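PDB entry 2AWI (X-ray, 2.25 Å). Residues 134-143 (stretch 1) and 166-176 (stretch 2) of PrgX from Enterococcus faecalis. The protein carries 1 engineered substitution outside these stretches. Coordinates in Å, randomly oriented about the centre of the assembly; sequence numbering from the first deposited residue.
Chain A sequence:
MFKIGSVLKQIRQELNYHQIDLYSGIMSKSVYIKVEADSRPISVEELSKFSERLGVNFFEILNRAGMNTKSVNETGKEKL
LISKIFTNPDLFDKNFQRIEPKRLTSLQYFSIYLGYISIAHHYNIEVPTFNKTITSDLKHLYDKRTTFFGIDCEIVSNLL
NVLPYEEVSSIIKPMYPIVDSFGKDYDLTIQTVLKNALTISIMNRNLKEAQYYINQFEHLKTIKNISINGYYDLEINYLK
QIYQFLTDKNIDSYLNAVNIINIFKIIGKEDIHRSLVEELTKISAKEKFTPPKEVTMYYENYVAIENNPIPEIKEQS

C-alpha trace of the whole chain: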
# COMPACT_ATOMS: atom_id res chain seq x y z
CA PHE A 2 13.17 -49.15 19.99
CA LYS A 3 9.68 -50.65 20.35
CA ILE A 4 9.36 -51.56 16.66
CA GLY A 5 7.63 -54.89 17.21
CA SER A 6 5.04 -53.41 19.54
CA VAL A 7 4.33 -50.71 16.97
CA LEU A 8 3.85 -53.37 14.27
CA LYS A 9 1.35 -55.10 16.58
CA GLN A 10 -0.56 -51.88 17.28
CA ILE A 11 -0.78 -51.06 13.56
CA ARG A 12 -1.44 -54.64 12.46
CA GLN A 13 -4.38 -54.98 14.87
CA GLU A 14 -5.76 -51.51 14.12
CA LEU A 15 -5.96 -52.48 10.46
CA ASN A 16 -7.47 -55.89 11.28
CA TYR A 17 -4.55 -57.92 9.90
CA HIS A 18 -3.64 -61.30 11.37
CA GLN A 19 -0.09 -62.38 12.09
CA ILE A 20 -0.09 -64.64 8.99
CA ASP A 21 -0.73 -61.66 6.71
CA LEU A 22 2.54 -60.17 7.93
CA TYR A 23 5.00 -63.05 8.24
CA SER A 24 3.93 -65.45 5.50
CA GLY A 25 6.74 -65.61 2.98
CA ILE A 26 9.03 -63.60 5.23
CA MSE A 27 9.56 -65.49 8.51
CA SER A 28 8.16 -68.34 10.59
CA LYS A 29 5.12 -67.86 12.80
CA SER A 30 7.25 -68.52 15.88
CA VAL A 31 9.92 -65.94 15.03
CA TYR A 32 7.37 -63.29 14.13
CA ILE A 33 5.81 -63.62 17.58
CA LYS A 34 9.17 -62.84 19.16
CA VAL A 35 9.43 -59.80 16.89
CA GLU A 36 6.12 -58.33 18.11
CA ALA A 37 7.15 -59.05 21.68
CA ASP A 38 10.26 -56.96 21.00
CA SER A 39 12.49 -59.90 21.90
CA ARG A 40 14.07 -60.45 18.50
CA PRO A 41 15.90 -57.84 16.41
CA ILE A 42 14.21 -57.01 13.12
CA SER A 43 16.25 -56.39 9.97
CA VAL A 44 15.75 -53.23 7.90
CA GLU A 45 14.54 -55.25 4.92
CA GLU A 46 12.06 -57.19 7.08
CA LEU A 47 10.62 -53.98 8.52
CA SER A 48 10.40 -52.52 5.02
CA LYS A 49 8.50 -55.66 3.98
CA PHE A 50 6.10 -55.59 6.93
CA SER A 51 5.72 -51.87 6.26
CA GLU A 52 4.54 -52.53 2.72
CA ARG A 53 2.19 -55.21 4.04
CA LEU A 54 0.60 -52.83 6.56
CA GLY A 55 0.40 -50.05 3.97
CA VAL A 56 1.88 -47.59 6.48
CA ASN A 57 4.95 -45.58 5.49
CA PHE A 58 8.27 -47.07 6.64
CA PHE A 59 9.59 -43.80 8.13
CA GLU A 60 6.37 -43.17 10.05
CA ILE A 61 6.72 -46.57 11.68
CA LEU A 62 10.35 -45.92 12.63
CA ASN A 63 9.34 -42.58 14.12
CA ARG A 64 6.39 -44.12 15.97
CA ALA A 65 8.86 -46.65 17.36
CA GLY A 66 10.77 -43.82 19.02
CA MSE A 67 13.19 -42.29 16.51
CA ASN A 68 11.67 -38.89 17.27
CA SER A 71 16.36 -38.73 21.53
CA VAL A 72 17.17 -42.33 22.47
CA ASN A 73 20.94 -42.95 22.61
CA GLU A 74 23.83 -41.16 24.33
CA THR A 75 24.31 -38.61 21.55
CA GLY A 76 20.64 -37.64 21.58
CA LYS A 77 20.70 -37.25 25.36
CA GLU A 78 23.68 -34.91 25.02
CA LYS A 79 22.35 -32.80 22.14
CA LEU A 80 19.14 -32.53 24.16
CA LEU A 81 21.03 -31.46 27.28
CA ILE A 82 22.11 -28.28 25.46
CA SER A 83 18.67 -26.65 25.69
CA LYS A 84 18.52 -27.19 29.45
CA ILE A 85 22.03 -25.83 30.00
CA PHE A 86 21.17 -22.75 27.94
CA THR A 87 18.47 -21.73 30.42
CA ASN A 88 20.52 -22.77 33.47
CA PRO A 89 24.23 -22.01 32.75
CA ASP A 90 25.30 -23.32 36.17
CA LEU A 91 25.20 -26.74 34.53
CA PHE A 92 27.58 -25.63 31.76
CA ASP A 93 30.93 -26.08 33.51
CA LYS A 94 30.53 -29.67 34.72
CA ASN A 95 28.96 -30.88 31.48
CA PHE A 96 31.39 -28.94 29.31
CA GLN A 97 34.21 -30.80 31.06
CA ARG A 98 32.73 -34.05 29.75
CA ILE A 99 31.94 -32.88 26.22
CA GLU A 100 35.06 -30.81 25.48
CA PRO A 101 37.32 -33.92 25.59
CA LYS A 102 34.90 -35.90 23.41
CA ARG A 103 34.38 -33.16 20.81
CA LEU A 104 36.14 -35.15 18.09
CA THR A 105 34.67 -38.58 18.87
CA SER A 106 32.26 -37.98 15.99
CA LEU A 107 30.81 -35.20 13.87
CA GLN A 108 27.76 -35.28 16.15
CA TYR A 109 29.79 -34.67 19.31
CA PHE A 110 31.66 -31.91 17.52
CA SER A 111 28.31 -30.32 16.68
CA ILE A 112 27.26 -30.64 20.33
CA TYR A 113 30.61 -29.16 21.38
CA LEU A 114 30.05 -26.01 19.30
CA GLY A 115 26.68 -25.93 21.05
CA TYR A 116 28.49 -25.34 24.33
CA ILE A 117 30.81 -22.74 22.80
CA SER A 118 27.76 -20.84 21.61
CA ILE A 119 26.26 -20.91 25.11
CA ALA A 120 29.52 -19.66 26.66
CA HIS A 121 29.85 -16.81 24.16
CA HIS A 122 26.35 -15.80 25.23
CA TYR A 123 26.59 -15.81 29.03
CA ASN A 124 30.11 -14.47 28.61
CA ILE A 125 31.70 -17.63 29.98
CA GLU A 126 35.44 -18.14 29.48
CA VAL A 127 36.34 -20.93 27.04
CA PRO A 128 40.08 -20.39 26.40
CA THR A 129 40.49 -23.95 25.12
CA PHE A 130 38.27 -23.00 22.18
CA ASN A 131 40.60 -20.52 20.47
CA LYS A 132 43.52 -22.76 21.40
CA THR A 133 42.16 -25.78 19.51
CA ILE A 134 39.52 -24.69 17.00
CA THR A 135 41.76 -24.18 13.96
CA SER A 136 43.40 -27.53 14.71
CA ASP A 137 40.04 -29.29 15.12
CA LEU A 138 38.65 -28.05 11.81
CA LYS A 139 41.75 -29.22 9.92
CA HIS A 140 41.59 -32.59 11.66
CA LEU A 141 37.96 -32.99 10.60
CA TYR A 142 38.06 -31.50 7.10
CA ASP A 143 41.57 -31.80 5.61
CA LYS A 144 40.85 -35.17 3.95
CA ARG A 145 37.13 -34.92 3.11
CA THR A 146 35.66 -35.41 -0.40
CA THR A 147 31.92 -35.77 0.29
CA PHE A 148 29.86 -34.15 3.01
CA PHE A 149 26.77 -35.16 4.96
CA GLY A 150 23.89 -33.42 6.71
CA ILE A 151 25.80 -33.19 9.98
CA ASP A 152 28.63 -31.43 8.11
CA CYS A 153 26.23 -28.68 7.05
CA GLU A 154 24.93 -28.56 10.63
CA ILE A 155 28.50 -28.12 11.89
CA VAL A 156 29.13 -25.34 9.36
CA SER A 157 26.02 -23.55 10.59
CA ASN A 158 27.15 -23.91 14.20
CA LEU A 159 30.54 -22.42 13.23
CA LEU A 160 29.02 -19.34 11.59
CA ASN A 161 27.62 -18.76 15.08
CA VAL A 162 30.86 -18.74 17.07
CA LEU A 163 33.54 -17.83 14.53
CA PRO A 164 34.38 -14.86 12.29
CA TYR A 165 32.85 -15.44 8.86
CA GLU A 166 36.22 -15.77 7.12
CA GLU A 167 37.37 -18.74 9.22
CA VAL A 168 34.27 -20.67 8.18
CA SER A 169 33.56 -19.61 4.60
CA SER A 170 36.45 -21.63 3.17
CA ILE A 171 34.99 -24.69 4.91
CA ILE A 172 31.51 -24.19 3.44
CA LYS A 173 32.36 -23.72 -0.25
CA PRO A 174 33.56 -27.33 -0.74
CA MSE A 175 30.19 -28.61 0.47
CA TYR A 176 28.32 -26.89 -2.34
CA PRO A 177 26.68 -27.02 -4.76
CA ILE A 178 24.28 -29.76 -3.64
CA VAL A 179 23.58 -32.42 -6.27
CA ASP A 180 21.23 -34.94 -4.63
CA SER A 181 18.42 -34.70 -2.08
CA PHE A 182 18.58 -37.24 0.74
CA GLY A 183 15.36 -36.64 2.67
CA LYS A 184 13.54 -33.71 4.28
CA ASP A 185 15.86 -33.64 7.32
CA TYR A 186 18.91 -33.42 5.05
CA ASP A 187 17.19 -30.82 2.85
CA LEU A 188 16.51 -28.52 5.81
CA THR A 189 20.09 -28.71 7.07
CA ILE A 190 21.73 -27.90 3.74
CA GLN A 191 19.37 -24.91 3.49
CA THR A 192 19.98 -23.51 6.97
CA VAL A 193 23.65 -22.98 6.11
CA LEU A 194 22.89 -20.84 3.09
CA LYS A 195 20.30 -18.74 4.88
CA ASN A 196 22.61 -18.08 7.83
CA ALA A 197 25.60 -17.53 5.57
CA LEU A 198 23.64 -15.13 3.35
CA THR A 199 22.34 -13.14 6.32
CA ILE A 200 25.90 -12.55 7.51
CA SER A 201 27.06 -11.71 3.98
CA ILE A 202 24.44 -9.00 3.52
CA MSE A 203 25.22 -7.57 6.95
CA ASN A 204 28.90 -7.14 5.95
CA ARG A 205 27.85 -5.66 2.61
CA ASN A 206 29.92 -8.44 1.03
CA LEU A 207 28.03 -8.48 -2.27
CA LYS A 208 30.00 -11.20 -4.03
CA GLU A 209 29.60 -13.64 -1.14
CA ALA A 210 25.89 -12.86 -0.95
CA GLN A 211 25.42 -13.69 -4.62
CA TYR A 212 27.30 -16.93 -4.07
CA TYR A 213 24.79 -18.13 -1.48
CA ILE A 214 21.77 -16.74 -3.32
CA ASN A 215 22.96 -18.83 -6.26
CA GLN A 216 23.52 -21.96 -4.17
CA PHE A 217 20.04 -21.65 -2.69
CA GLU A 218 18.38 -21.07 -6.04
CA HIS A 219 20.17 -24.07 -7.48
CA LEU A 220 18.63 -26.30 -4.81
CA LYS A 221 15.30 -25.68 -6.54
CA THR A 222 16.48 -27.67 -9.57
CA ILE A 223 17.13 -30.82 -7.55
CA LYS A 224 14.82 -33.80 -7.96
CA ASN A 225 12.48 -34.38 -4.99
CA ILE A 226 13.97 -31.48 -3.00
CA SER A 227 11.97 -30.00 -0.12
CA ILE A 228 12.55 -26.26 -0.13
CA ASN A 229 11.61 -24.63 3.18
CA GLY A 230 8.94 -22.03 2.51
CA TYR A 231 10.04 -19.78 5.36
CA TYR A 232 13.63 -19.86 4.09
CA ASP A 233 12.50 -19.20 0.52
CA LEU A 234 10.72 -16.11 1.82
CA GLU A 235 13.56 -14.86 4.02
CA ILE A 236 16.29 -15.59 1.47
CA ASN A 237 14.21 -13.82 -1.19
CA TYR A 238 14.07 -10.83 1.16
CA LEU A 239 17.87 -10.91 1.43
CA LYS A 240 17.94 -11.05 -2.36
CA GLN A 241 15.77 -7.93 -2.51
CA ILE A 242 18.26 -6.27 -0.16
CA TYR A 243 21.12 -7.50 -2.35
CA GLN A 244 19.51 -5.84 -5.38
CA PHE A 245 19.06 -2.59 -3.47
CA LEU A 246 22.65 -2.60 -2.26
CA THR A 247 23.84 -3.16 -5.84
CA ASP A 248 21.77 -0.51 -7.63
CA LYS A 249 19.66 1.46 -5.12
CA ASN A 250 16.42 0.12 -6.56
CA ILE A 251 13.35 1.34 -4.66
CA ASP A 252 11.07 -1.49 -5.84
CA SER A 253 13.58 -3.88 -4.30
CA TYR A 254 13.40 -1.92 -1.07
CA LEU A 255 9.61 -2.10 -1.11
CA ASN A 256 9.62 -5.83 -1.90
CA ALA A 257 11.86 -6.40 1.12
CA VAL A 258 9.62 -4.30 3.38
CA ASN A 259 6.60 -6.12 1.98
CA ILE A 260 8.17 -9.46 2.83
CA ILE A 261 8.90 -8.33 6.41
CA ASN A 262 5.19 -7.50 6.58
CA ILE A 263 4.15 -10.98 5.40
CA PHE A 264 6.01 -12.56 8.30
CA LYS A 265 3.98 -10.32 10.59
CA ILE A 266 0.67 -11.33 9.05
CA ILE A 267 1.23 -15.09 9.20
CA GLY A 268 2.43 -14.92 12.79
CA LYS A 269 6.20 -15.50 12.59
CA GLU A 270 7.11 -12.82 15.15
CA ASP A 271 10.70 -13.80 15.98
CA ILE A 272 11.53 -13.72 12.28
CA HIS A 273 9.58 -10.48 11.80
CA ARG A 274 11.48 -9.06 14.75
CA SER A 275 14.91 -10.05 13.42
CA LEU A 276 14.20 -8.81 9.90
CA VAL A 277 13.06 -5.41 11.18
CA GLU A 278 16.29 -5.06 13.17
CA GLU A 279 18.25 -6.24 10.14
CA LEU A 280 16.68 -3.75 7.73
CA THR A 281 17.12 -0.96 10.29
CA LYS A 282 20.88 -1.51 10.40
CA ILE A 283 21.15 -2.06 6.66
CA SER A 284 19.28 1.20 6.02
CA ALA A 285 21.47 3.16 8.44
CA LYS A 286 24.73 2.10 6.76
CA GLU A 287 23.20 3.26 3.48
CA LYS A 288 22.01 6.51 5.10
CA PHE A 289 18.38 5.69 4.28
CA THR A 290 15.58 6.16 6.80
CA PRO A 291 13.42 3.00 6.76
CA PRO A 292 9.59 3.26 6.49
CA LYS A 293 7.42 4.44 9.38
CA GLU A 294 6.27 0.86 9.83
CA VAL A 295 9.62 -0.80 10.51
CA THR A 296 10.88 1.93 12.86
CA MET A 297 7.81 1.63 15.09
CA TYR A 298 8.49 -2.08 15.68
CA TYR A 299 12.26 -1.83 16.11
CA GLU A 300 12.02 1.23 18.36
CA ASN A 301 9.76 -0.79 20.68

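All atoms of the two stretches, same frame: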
# COMPACT_ATOMS: atom_id res chain seq x y z
N ILE A 134 40.45 -24.72 18.12
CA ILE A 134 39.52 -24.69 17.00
C ILE A 134 40.13 -24.89 15.62
O ILE A 134 39.72 -25.78 14.88
CB ILE A 134 38.65 -23.40 17.01
CG1 ILE A 134 37.51 -23.55 16.00
CG2 ILE A 134 39.50 -22.19 16.68
CD1 ILE A 134 36.59 -24.74 16.25
N THR A 135 41.12 -24.07 15.27
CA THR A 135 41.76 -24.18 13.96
C THR A 135 42.28 -25.60 13.73
O THR A 135 42.16 -26.14 12.63
CB THR A 135 42.92 -23.18 13.82
OG1 THR A 135 42.39 -21.85 13.79
CG2 THR A 135 43.71 -23.45 12.55
N SER A 136 42.85 -26.18 14.77
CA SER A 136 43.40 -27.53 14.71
C SER A 136 42.31 -28.60 14.58
O SER A 136 42.52 -29.64 13.95
CB SER A 136 44.23 -27.80 15.97
OG SER A 136 44.52 -29.18 16.10
N ASP A 137 41.15 -28.35 15.19
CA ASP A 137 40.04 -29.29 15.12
C ASP A 137 39.47 -29.31 13.70
O ASP A 137 39.27 -30.37 13.12
CB ASP A 137 38.93 -28.89 16.10
CG ASP A 137 39.33 -29.10 17.55
OD1 ASP A 137 38.56 -28.67 18.44
OD2 ASP A 137 40.40 -29.70 17.81
N LEU A 138 39.22 -28.13 13.15
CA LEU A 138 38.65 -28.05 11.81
C LEU A 138 39.51 -28.75 10.76
O LEU A 138 38.98 -29.45 9.89
CB LEU A 138 38.41 -26.59 11.42
CG LEU A 138 37.46 -25.82 12.36
CD1 LEU A 138 37.12 -24.47 11.74
CD2 LEU A 138 36.18 -26.61 12.59
N LYS A 139 40.83 -28.58 10.85
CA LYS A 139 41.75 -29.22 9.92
C LYS A 139 41.67 -30.73 10.10
O LYS A 139 41.60 -31.49 9.14
CB LYS A 139 43.19 -28.75 10.17
CG LYS A 139 43.48 -27.35 9.67
CD LYS A 139 44.92 -26.95 9.97
CE LYS A 139 45.30 -25.64 9.30
NZ LYS A 139 44.42 -24.50 9.69
N HIS A 140 41.67 -31.17 11.36
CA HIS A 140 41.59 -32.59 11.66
C HIS A 140 40.32 -33.23 11.09
O HIS A 140 40.33 -34.38 10.64
CB HIS A 140 41.65 -32.80 13.17
CG HIS A 140 41.50 -34.22 13.58
ND1 HIS A 140 40.29 -34.87 13.58
CD2 HIS A 140 42.42 -35.13 13.99
CE1 HIS A 140 40.46 -36.12 13.98
NE2 HIS A 140 41.74 -36.30 14.24
N LEU A 141 39.22 -32.48 11.10
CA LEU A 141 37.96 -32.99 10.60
C LEU A 141 37.77 -32.83 9.10
O LEU A 141 37.17 -33.70 8.46
CB LEU A 141 36.79 -32.30 11.31
CG LEU A 141 36.65 -32.50 12.82
CD1 LEU A 141 35.64 -31.51 13.38
CD2 LEU A 141 36.24 -33.94 13.11
N TYR A 142 38.27 -31.74 8.52
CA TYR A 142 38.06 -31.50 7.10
C TYR A 142 39.19 -31.56 6.09
O TYR A 142 38.94 -31.45 4.89
CB TYR A 142 37.30 -30.18 6.93
CG TYR A 142 35.90 -30.25 7.50
CD1 TYR A 142 34.91 -30.99 6.84
CD2 TYR A 142 35.58 -29.67 8.73
CE1 TYR A 142 33.64 -31.15 7.40
CE2 TYR A 142 34.32 -29.82 9.29
CZ TYR A 142 33.36 -30.56 8.62
OH TYR A 142 32.12 -30.75 9.18
N ASP A 143 40.43 -31.74 6.53
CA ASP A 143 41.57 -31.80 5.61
C ASP A 143 41.55 -32.93 4.57
O ASP A 143 42.13 -32.79 3.49
CB ASP A 143 42.89 -31.88 6.39
CG ASP A 143 43.48 -30.51 6.68
OD1 ASP A 143 44.53 -30.44 7.35
OD2 ASP A 143 42.89 -29.50 6.24
N GLU A 166 35.09 -15.31 7.92
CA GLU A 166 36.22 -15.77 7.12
C GLU A 166 36.85 -17.11 7.50
O GLU A 166 37.38 -17.81 6.63
CB GLU A 166 37.31 -14.69 7.08
CG GLU A 166 38.28 -14.85 5.92
CD GLU A 166 37.59 -14.75 4.57
OE1 GLU A 166 38.27 -14.97 3.54
OE2 GLU A 166 36.38 -14.45 4.53
N GLU A 167 36.80 -17.48 8.78
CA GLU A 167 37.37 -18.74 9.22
C GLU A 167 36.45 -19.92 8.91
O GLU A 167 36.84 -21.08 9.07
CB GLU A 167 37.63 -18.72 10.73
CG GLU A 167 38.64 -17.69 11.18
CD GLU A 167 38.92 -17.79 12.67
OE1 GLU A 167 39.30 -18.89 13.13
OE2 GLU A 167 38.75 -16.77 13.37
N VAL A 168 35.23 -19.62 8.48
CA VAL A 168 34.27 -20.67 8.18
C VAL A 168 33.99 -20.78 6.69
O VAL A 168 33.91 -21.88 6.15
CB VAL A 168 32.94 -20.41 8.92
CG1 VAL A 168 31.94 -21.51 8.63
CG2 VAL A 168 33.19 -20.30 10.41
N SER A 169 33.86 -19.63 6.03
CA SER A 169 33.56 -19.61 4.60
C SER A 169 34.32 -20.65 3.78
O SER A 169 33.72 -21.40 3.01
CB SER A 169 33.82 -18.22 4.03
OG SER A 169 35.20 -17.88 4.13
N SER A 170 35.64 -20.69 3.93
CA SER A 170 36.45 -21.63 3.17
C SER A 170 36.06 -23.08 3.42
O SER A 170 36.31 -23.95 2.59
CB SER A 170 37.94 -21.42 3.48
OG SER A 170 38.20 -21.58 4.86
N ILE A 171 35.42 -23.34 4.56
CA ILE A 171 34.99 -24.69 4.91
C ILE A 171 33.64 -25.03 4.27
O ILE A 171 33.34 -26.19 4.01
CB ILE A 171 34.89 -24.85 6.44
CG1 ILE A 171 36.26 -24.62 7.08
CG2 ILE A 171 34.37 -26.24 6.79
CD1 ILE A 171 36.27 -24.72 8.59
N ILE A 172 32.83 -24.00 4.03
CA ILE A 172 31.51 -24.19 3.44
C ILE A 172 31.53 -24.45 1.94
O ILE A 172 30.89 -25.38 1.46
CB ILE A 172 30.62 -22.95 3.68
CG1 ILE A 172 30.49 -22.68 5.19
CG2 ILE A 172 29.26 -23.17 3.06
CD1 ILE A 172 29.57 -21.51 5.54
N LYS A 173 32.26 -23.62 1.21
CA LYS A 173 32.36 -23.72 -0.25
C LYS A 173 32.48 -25.14 -0.81
O LYS A 173 31.78 -25.49 -1.76
CB LYS A 173 33.53 -22.87 -0.74
CG LYS A 173 33.55 -21.45 -0.21
CD LYS A 173 32.70 -20.50 -1.03
CE LYS A 173 32.92 -19.06 -0.57
NZ LYS A 173 32.34 -18.08 -1.52
N PRO A 174 33.38 -25.96 -0.25
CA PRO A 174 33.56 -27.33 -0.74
C PRO A 174 32.35 -28.25 -0.56
O PRO A 174 32.31 -29.35 -1.11
CB PRO A 174 34.79 -27.82 0.02
CG PRO A 174 34.74 -27.05 1.28
CD PRO A 174 34.36 -25.67 0.82
N MSE A 175 31.38 -27.80 0.23
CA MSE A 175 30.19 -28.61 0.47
C MSE A 175 29.12 -28.33 -0.57
O MSE A 175 28.18 -29.10 -0.71
CB MSE A 175 29.65 -28.33 1.86
CG MSE A 175 30.59 -28.78 2.95
SE MSE A 175 29.88 -28.47 4.70
CE MSE A 175 31.41 -29.02 5.75
N TYR A 176 29.28 -27.24 -1.32
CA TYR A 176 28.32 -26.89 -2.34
C TYR A 176 28.96 -26.82 -3.73
O TYR A 176 30.18 -26.70 -3.86
CB TYR A 176 27.66 -25.54 -2.00
CG TYR A 176 26.80 -25.61 -0.76
CD1 TYR A 176 27.38 -25.60 0.51
CD2 TYR A 176 25.42 -25.78 -0.85
CE1 TYR A 176 26.61 -25.78 1.65
CE2 TYR A 176 24.64 -25.96 0.29
CZ TYR A 176 25.24 -25.97 1.54
OH TYR A 176 24.50 -26.23 2.66

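The two helices of this contact run parallel, with an angle of 0° between their N-to-C directions, yet their axes come no closer than 12.1 Å; the gap is bridged by side chains, and no hydrogen bond crosses it. The contact is correspondingly lean: 236 Å² is buried, both sides summed, and three apolar pairs form its centre. Parallel axes keep the two helices in step, and the pairs follow one another down the chain, with Thr135 beside Glu167 at the start (CA to CA 8.4 Å) and Tyr142 beside Ile171 further on (CA to CA 7.8 Å).

Ile171 holds the middle. It gives up 61 Å² to the other stretch, more than any other residue here, and its CA-to-CB bond points toward helix 134-142. In its m, t rotamer the side chain reaches two residues one helical turn apart. Its CD1 meets CD1 of Leu138 at 3.3 Å, a tight methyl-to-methyl approach, while its CG2 lies 4.1 Å from CD2 of Tyr142, over one face of the ring. Leu138 and Tyr142 are four residues apart, which in a helix places them on about the same side, and the CA-to-CB bonds of both point toward stretch 2; the backbone bond from Tyr142 N to Leu138 O, 2.8 Å, holds that turn together. Leu138 is also m, t, and its CD1 lies 4.3 Å from the carbonyl O of Glu167. This is a loose packing contact beside a polar atom.

Beyond Ile171 the second stretch passes into a 3-10 segment, 173-175, in which Met175, a selenomethionine, still points its CA-to-CB bond toward stretch 1. Its side chain is nearly extended after chi1 (m, t, t), which carries the terminal CE to 3.5 Å from CE1 of Tyr142. The methyl approaches the ring obliquely. Tyr142 is thus touched by two residues of the second stretch, Ile171 and Met175, and loses 49 Å² to them. Its hydroxyl is hydrogen-bonded elsewhere in the structure, so the ring can pack against apolar groups without leaving its polar end unsatisfied. The backbone bond from Met175 N to Ile172 O, 2.8 Å, spans three residues and helps fix the turn from which the selenomethionine extends.

At the N-terminal end the contact becomes polar and thin. The CA-to-CB bond of Glu167 points toward stretch 1, and 28 Å² of the residue is covered, but its OE1 stops 4.3 Å from OG1 of Thr135, too far for a hydrogen bond. Both residues are exposed. Ile134 also directs its CA-to-CB bond toward the other helix, but its side chain remains 4.9 Å away at its nearest.

The remaining residues mostly face elsewhere. Asp137 is buried but out of reach of the second stretch, with both carboxylate oxygens hydrogen-bonded elsewhere in the structure. Within stretch 2, Ser169 OG makes a weak bond of 3.3 Å to Glu166 O, a side chain returning to its own backbone and adding nothing across the gap.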